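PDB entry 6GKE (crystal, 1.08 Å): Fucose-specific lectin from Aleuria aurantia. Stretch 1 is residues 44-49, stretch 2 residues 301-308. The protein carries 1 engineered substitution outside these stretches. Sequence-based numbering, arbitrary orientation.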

# COMPACT_ATOMS: atom_id res chain seq x y z
N PRO A 44 17.36 -16.82 -11.12
CA PRO A 44 16.34 -15.81 -10.87
C PRO A 44 15.07 -16.40 -10.24
O PRO A 44 14.67 -17.52 -10.56
CB PRO A 44 16.04 -15.24 -12.27
CG PRO A 44 17.32 -15.48 -13.04
CD PRO A 44 17.82 -16.82 -12.52
N TRP A 45 14.46 -15.63 -9.35
CA TRP A 45 13.15 -15.95 -8.81
C TRP A 45 12.15 -16.15 -9.96
O TRP A 45 12.18 -15.42 -10.96
CB TRP A 45 12.65 -14.85 -7.87
CG TRP A 45 13.29 -14.83 -6.52
CD1 TRP A 45 14.36 -14.09 -6.11
CD2 TRP A 45 12.85 -15.57 -5.36
NE1 TRP A 45 14.62 -14.33 -4.79
CE2 TRP A 45 13.72 -15.23 -4.31
CE3 TRP A 45 11.80 -16.47 -5.13
CZ2 TRP A 45 13.59 -15.79 -3.03
CZ3 TRP A 45 11.67 -17.00 -3.86
CH2 TRP A 45 12.55 -16.67 -2.84
N THR A 46 11.24 -17.11 -9.78
CA THR A 46 10.10 -17.32 -10.65
C THR A 46 8.80 -17.11 -9.87
O THR A 46 8.80 -16.98 -8.64
CB THR A 46 10.15 -18.72 -11.28
OG1 THR A 46 10.14 -19.70 -10.24
CG2 THR A 46 11.36 -18.93 -12.15
N GLY A 47 7.68 -17.09 -10.59
CA GLY A 47 6.37 -17.09 -9.99
C GLY A 47 5.91 -15.69 -9.59
O GLY A 47 6.24 -14.69 -10.23
N GLY A 48 5.07 -15.65 -8.56
CA GLY A 48 4.50 -14.41 -8.04
C GLY A 48 3.38 -13.82 -8.88
O GLY A 48 2.90 -12.73 -8.55
N SER A 49 2.95 -14.50 -9.95
CA SER A 49 1.93 -13.96 -10.87
C SER A 49 0.55 -14.51 -10.51
O SER A 49 0.39 -15.34 -9.62
CB SER A 49 2.29 -14.29 -12.29
OG SER A 49 1.87 -15.61 -12.60
N GLY A 301 19.37 -8.86 -1.66
CA GLY A 301 19.45 -9.75 -2.81
C GLY A 301 18.52 -9.35 -3.94
O GLY A 301 18.03 -8.22 -4.02
N ALA A 302 18.28 -10.32 -4.83
CA ALA A 302 17.44 -10.12 -6.01
C ALA A 302 15.99 -9.88 -5.59
O ALA A 302 15.51 -10.45 -4.62
CB ALA A 302 17.55 -11.32 -6.93
N VAL A 303 15.29 -9.03 -6.36
CA VAL A 303 13.89 -8.71 -6.10
C VAL A 303 13.03 -9.90 -6.52
O VAL A 303 13.26 -10.51 -7.57
CB VAL A 303 13.46 -7.42 -6.82
CG1 VAL A 303 11.98 -7.12 -6.63
CG2 VAL A 303 14.31 -6.23 -6.38
N VAL A 304 12.03 -10.21 -5.70
CA VAL A 304 11.11 -11.30 -5.97
C VAL A 304 9.95 -10.75 -6.79
O VAL A 304 9.32 -9.77 -6.38
CB VAL A 304 10.58 -11.92 -4.67
CG1 VAL A 304 9.69 -13.12 -4.95
CG2 VAL A 304 11.70 -12.31 -3.72
N PRO A 305 9.58 -11.36 -7.93
CA PRO A 305 8.45 -10.87 -8.73
C PRO A 305 7.12 -11.07 -8.01
O PRO A 305 6.89 -12.11 -7.38
CB PRO A 305 8.52 -11.70 -10.01
CG PRO A 305 9.17 -12.99 -9.57
CD PRO A 305 10.19 -12.56 -8.53
N THR A 306 6.24 -10.06 -8.13
CA THR A 306 4.93 -10.07 -7.48
C THR A 306 3.85 -9.55 -8.43
O THR A 306 2.89 -8.91 -8.00
CB THR A 306 4.94 -9.25 -6.18
OG1 THR A 306 5.37 -7.91 -6.45
CG2 THR A 306 5.85 -9.83 -5.12
N GLY A 307 4.00 -9.84 -9.73
CA GLY A 307 2.97 -9.54 -10.71
C GLY A 307 3.04 -8.11 -11.21
O GLY A 307 3.67 -7.24 -10.62
N THR A 308 2.36 -7.88 -12.34
CA THR A 308 2.21 -6.56 -12.94
C THR A 308 0.75 -6.39 -13.33
O THR A 308 0.23 -7.20 -14.09
CB THR A 308 3.10 -6.38 -14.17
OG1 THR A 308 4.46 -6.62 -13.81
CG2 THR A 308 3.00 -5.00 -14.78
O HOH W 1 16.55 -12.53 -3.73
O HOH W 2 14.85 -12.44 -9.09
O HOH W 3 5.25 -12.11 -11.05

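Residues 44-49 and 301-308 lie at least 257 positions apart wherever they touch, yet their chains run in nearly the same direction: the vectors from CA 45 to CA 48 and from CA 302 to CA 307 differ by 24°. The CA atoms come nearest at two places, Trp45 CA to Val304 CA at 5.8 Å and Gly48 CA to Thr306 CA at 4.4 Å. No direct hydrogen bond crosses the interface, so its 348 Å² of buried surface rests on apolar packing, CA-H...O contacts and bridging water.

Trp45 contributes most, with 98 Å² covered. Its CA-to-CB bond points toward the second stretch, and chi1 of -76° (m) with chi2 of 95° sets the indole against Val304. Val304 CG2 lies 3.7 Å from the centroid of the five-membered ring and 13° off its normal, which places the methyl over the face in a CH-pi contact; the closest atom pair is Trp45 CE2 to Val304 CG2 at 3.6 Å. The CA-to-CB bond of Val304 points sideways, but the t rotamer (chi1 -176°) still carries CG2 to the ring. Ala302 adds a looser apolar contact, Trp45 CD1 to Ala302 CB at 4.3 Å.

Pro305, with 68 Å² covered, meets the same tryptophan nearer its backbone. Trp45 CB and Pro305 CD are 3.4 Å apart, a close apolar contact, while Pro305 CG reaches Gly47 O at 3.5 Å. Beyond the ring, Pro305 O receives a CA-H...O contact from Gly48 CA, 3.4 Å long and nearly linear at 171°. This oxygen is buried without a conventional polar partner, so the weak contact is notable. An ideal CB on Gly48 would stand 1.9 Å from Pro305 O, a clash; the absence of a side chain leaves room for this approach, and the positive phi of 76° independently favours glycine here. A second, more bent contact joins Thr306 CA to Gly48 O (3.5 Å, 126°). Gly48 O also comes within 3.3 Å of Gly307 N, but the angle is too poor for a hydrogen bond.

Three waters supply the polar links. Water 1 accepts from Trp45 NE1 at 2.8 Å and donates to Ala302 O at a short 2.5 Å, satisfying the indole nitrogen. Water 2 accepts from Trp45 N at 3.2 Å and donates to Val303 O at 2.9 Å. Water 3 donates to Gly47 O and accepts from Gly307 N, both at 2.9 Å, joining the backbones where direct pairing is absent.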